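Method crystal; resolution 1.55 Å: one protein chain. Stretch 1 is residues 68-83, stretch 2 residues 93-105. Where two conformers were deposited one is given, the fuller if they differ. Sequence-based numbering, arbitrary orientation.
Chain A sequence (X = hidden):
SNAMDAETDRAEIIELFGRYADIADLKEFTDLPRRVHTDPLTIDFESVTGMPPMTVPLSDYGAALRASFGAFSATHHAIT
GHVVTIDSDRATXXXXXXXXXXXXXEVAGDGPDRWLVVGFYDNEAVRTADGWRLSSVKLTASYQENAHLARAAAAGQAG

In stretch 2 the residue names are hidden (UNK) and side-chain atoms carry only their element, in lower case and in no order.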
# COMPACT_ATOMS: atom_id res chain seq x y z
N SER A 68 10.44 0.23 22.31
CA SER A 68 9.65 -0.90 21.82
C SER A 68 10.11 -1.40 20.44
O SER A 68 10.25 -2.61 20.19
CB SER A 68 8.16 -0.59 21.85
OG SER A 68 7.81 0.50 21.02
N PHE A 69 10.38 -0.48 19.52
CA PHE A 69 10.83 -0.88 18.20
C PHE A 69 12.27 -1.41 18.24
O PHE A 69 12.71 -2.09 17.33
CB PHE A 69 10.63 0.26 17.16
CG PHE A 69 9.22 0.42 16.69
CD1 PHE A 69 8.69 -0.47 15.77
CD2 PHE A 69 8.44 1.46 17.09
CE1 PHE A 69 7.36 -0.32 15.32
CE2 PHE A 69 7.14 1.60 16.65
CZ PHE A 69 6.61 0.71 15.73
N GLY A 70 12.98 -1.18 19.34
CA GLY A 70 14.28 -1.80 19.55
C GLY A 70 14.27 -3.31 19.65
O GLY A 70 15.30 -3.98 19.53
N ALA A 71 13.09 -3.88 19.87
CA ALA A 71 12.92 -5.31 19.93
C ALA A 71 12.96 -5.93 18.53
O ALA A 71 13.10 -7.15 18.43
CB ALA A 71 11.62 -5.63 20.57
N PHE A 72 12.79 -5.13 17.48
CA PHE A 72 12.63 -5.65 16.11
C PHE A 72 13.82 -5.42 15.23
O PHE A 72 14.39 -4.33 15.20
CB PHE A 72 11.40 -5.00 15.48
CG PHE A 72 10.16 -5.22 16.29
CD1 PHE A 72 9.74 -6.48 16.55
CD2 PHE A 72 9.44 -4.16 16.81
CE1 PHE A 72 8.62 -6.73 17.32
CE2 PHE A 72 8.28 -4.42 17.61
CZ PHE A 72 7.91 -5.69 17.87
N SER A 73 14.18 -6.44 14.45
CA SER A 73 15.21 -6.25 13.46
C SER A 73 14.82 -5.24 12.39
O SER A 73 15.68 -4.49 11.85
CB SER A 73 15.50 -7.56 12.77
OG SER A 73 16.07 -8.43 13.69
N ALA A 74 13.54 -5.27 12.03
CA ALA A 74 13.00 -4.37 11.04
C ALA A 74 11.51 -4.34 11.21
O ALA A 74 10.92 -5.25 11.79
CB ALA A 74 13.34 -4.83 9.64
N THR A 75 10.91 -3.28 10.69
CA THR A 75 9.48 -3.20 10.56
C THR A 75 9.13 -2.62 9.20
O THR A 75 9.96 -2.00 8.55
CB THR A 75 8.83 -2.35 11.65
OG1 THR A 75 9.37 -1.03 11.63
CG2 THR A 75 9.05 -2.92 13.04
N HIS A 76 7.88 -2.83 8.76
CA HIS A 76 7.37 -2.19 7.57
C HIS A 76 5.89 -1.88 7.77
O HIS A 76 5.08 -2.77 8.01
CB HIS A 76 7.52 -3.07 6.32
CG HIS A 76 7.27 -2.35 5.03
ND1 HIS A 76 8.24 -1.56 4.45
CD2 HIS A 76 6.18 -2.27 4.25
CE1 HIS A 76 7.75 -1.03 3.35
NE2 HIS A 76 6.50 -1.43 3.21
N HIS A 77 5.57 -0.60 7.66
CA HIS A 77 4.21 -0.12 7.71
C HIS A 77 3.77 0.28 6.34
O HIS A 77 4.31 1.24 5.79
CB HIS A 77 4.08 1.10 8.64
CG HIS A 77 4.29 0.78 10.08
ND1 HIS A 77 5.51 0.40 10.56
CD2 HIS A 77 3.46 0.83 11.15
CE1 HIS A 77 5.42 0.18 11.87
NE2 HIS A 77 4.18 0.45 12.25
N ALA A 78 2.75 -0.42 5.81
CA ALA A 78 2.15 -0.07 4.53
C ALA A 78 0.81 0.58 4.82
O ALA A 78 -0.16 -0.10 5.22
CB ALA A 78 1.99 -1.32 3.70
N ILE A 79 0.73 1.88 4.63
CA ILE A 79 -0.47 2.68 4.94
C ILE A 79 -1.09 3.11 3.62
O ILE A 79 -0.44 3.72 2.76
CB ILE A 79 -0.13 3.87 5.83
CG1 ILE A 79 0.67 3.39 7.03
CG2 ILE A 79 -1.37 4.66 6.22
CD1 ILE A 79 1.09 4.48 7.98
N THR A 80 -2.37 2.78 3.45
CA THR A 80 -3.05 2.94 2.19
C THR A 80 -4.47 3.41 2.39
O THR A 80 -5.01 3.40 3.52
CB THR A 80 -3.11 1.59 1.45
OG1 THR A 80 -3.84 0.62 2.22
CG2 THR A 80 -1.76 1.06 1.17
N GLY A 81 -5.15 3.83 1.32
CA GLY A 81 -6.59 4.04 1.42
C GLY A 81 -7.03 5.23 2.25
O GLY A 81 -8.07 5.19 2.89
N HIS A 82 -6.29 6.33 2.19
CA HIS A 82 -6.56 7.50 3.03
C HIS A 82 -7.90 8.13 2.69
O HIS A 82 -8.17 8.45 1.53
CB HIS A 82 -5.44 8.54 2.89
CG HIS A 82 -4.08 7.95 2.95
ND1 HIS A 82 -3.54 7.28 1.87
CD2 HIS A 82 -3.15 7.93 3.93
CE1 HIS A 82 -2.32 6.89 2.20
NE2 HIS A 82 -2.07 7.23 3.45
N VAL A 83 -8.73 8.37 3.71
CA VAL A 83 -10.00 9.05 3.57
C VAL A 83 -9.89 10.26 4.48
O VAL A 83 -9.82 10.13 5.72
CB VAL A 83 -11.11 8.14 4.01
CG1 VAL A 83 -12.44 8.85 3.93
CG2 VAL A 83 -11.17 6.84 3.21
N UNK A 93 -8.50 11.61 9.45
CA UNK A 93 -8.06 10.68 8.44
C UNK A 93 -8.33 9.28 8.90
O UNK A 93 -7.87 8.86 9.95
c UNK A 93 -5.71 12.96 9.19
c UNK A 93 -6.11 12.22 7.98
c UNK A 93 -6.21 9.90 7.01
c UNK A 93 -6.58 10.78 8.19
N UNK A 94 -9.01 8.53 8.05
CA UNK A 94 -9.16 7.09 8.20
C UNK A 94 -8.27 6.43 7.18
O UNK A 94 -8.29 6.83 5.99
n UNK A 94 -11.03 4.40 8.95
n UNK A 94 -11.09 3.14 7.21
c UNK A 94 -10.81 5.22 7.85
c UNK A 94 -11.20 3.15 8.53
c UNK A 94 -10.90 4.43 6.76
c UNK A 94 -10.60 6.68 8.00
N UNK A 95 -7.52 5.43 7.57
CA UNK A 95 -6.66 4.74 6.60
C UNK A 95 -6.52 3.28 6.94
O UNK A 95 -6.69 2.89 8.10
c UNK A 95 -5.26 5.42 6.48
N UNK A 96 -6.13 2.50 5.95
CA UNK A 96 -5.69 1.12 6.18
C UNK A 96 -4.21 1.08 6.57
O UNK A 96 -3.40 1.87 6.07
c UNK A 96 -7.17 -0.25 4.63
c UNK A 96 -9.35 -0.30 4.33
n UNK A 96 -8.32 0.51 4.54
n UNK A 96 -8.91 -1.55 4.27
c UNK A 96 -7.55 -1.54 4.44
c UNK A 96 -5.82 0.33 4.89
N UNK A 97 -3.87 0.14 7.44
CA UNK A 97 -2.49 -0.16 7.77
C UNK A 97 -2.23 -1.63 7.84
O UNK A 97 -2.99 -2.39 8.42
c UNK A 97 -0.55 0.24 9.41
c UNK A 97 -2.04 0.56 9.09
c UNK A 97 -2.89 0.23 10.25
N UNK A 98 -1.10 -2.01 7.25
CA UNK A 98 -0.53 -3.35 7.40
C UNK A 98 0.87 -3.19 7.96
O UNK A 98 1.76 -2.65 7.27
n UNK A 98 2.35 -7.58 5.06
c UNK A 98 -0.51 -4.04 6.04
c UNK A 98 1.20 -8.24 5.07
c UNK A 98 -0.13 -6.20 4.78
n UNK A 98 0.05 -7.61 4.92
c UNK A 98 0.01 -5.49 6.12
n UNK A 98 1.22 -9.54 5.18
N UNK A 99 1.08 -3.64 9.21
CA UNK A 99 2.36 -3.37 9.90
C UNK A 99 3.01 -4.72 10.20
O UNK A 99 2.44 -5.53 10.92
c UNK A 99 2.14 -2.62 11.17
N UNK A 100 4.19 -4.92 9.65
CA UNK A 100 5.00 -6.11 9.85
C UNK A 100 6.13 -5.78 10.80
O UNK A 100 6.77 -4.74 10.64
c UNK A 100 5.61 -6.59 8.55
c UNK A 100 5.17 -7.18 6.17
o UNK A 100 5.30 -8.30 5.66
o UNK A 100 5.49 -6.10 5.58
c UNK A 100 4.60 -7.12 7.57
N UNK A 101 6.43 -6.69 11.74
CA UNK A 101 7.51 -6.48 12.70
C UNK A 101 8.28 -7.81 12.82
O UNK A 101 7.69 -8.85 13.20
c UNK A 101 5.86 -5.14 14.12
n UNK A 101 4.57 -5.45 13.76
n UNK A 101 4.54 -3.41 14.39
c UNK A 101 3.79 -4.40 13.93
c UNK A 101 5.83 -3.86 14.56
c UNK A 101 6.97 -6.15 14.09
N UNK A 102 9.56 -7.80 12.48
CA UNK A 102 10.39 -9.00 12.50
C UNK A 102 11.25 -9.03 13.72
O UNK A 102 11.99 -8.08 13.98
c UNK A 102 9.29 -6.56 7.81
c UNK A 102 10.08 -10.67 9.58
c UNK A 102 8.61 -8.70 6.98
c UNK A 102 11.23 -9.07 11.25
c UNK A 102 9.91 -7.13 8.91
n UNK A 102 9.36 -10.58 8.42
c UNK A 102 10.43 -9.42 9.99
c UNK A 102 8.62 -7.35 6.89
c UNK A 102 9.89 -8.52 9.04
c UNK A 102 9.25 -9.28 8.06
N UNK A 103 11.18 -10.12 14.45
CA UNK A 103 12.04 -10.35 15.60
C UNK A 103 13.37 -10.91 15.13
O UNK A 103 13.42 -11.68 14.18
c UNK A 103 9.16 -10.17 16.55
c UNK A 103 10.26 -10.82 17.40
c UNK A 103 10.77 -9.80 18.40
c UNK A 103 11.42 -11.35 16.57
N UNK A 104 14.44 -10.57 15.84
CA UNK A 104 15.72 -11.20 15.53
C UNK A 104 15.67 -12.69 15.81
O UNK A 104 14.96 -13.17 16.66
c UNK A 104 15.87 -10.03 17.59
c UNK A 104 16.70 -10.50 16.47
c UNK A 104 14.50 -9.72 17.03
N UNK A 105 16.50 -13.42 15.08
CA UNK A 105 16.63 -14.84 15.27
C UNK A 105 16.98 -15.25 16.70
O UNK A 105 16.56 -16.31 17.18
c UNK A 105 17.69 -15.40 14.28
O HOH W 1 -9.23 3.05 4.23

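Position 93 has four side-chain carbons, forked at the first, with one arm two carbons long. Its backbone CA lies 3.3 Å from Val83 O. This is Ile93; the end of its side chain leads away from stretch 1.

Position 94 has one carbon, then a five-membered ring of three carbons and two nitrogens. Its backbone pairs with Val83 in both directions: Val83 N to O of position 94 is 2.8 Å, and N of position 94 to Val83 O is 2.9 Å. The ring identifies His94, whose edge faces Val83 CG2.

Position 95 has a single carbon. That CB sits 4.0 Å from Ile79 CG2 and 3.6 Å from Thr80 O. This is Ala95.

Position 96 again has one carbon and a five-membered ring with two nitrogens. Its CB is 3.3 Å from Thr80 OG1. The residue is His96. Water 1 joins its ND1 (2.7 Å from the water O) to Gly81 O (2.8 Å from the water O).

Position 97 has three carbons, one carrying the other two. It packs on Ile79. This is Val97, with CG2 4.1 Å from Ile79 CG1.

Position 98 has three carbons, a nitrogen, then a carbon carrying two more nitrogens. Its CB is 4.4 Å from Ala78 CB. The guanidinium marks Arg98, and its end leads away from stretch 1.

Position 99 has one carbon. It lies over one face of the His77 ring, CB 4.0 Å from the ring centroid, a CH-pi contact. This is Ala99.

Position 100 has three carbons, the third carrying two oxygens. One oxygen approaches His76 CB. The carboxylate gives Glu100; its OE1 is 3.7 Å from His76 CB, and its OE2 forms a salt bridge with Arg98 NH1 at 3.1 Å.

Position 101 has one carbon and a ring of three carbons and two nitrogens. Its CB lies over the Phe72 ring, 3.7 Å from the centroid. This is His101; CD2 is 3.7 Å from Thr75 CG2 and 3.9 Å from Phe69 CE1.

Position 102 has one carbon, then fused five- and six-membered rings holding eight carbons and one nitrogen. The rings reach Ala74 and His76. Only tryptophan fits: Trp102, with CE3 4.2 Å from Ala74 CB.

Position 103 has four carbons, forked at the second. Its end comes back to the edge of the Phe72 ring. This is Leu103, CD2 3.6 Å from Phe72 CE1.

Position 104 has three carbons closing a ring onto the backbone N. Its CA is 3.3 Å from Ser73 OG. This is Pro104, right before a helix.

Position 105 has one carbon and touches nothing on stretch 1. This is Ala105.

The strands run antiparallel. Paired backbone bonds link His76 with Glu100, Ala78 with Arg98, and Thr80 with His96. A beta bulge between Thr80 and Val83 shifts the register by one, and pairing resumes at His94. Thr75, His77 and Ile79 share one face with His101, Ala99 and Val97, where side chains pack across the strands.

Stretch 2 93-105: IHAHVRAEHWLPA
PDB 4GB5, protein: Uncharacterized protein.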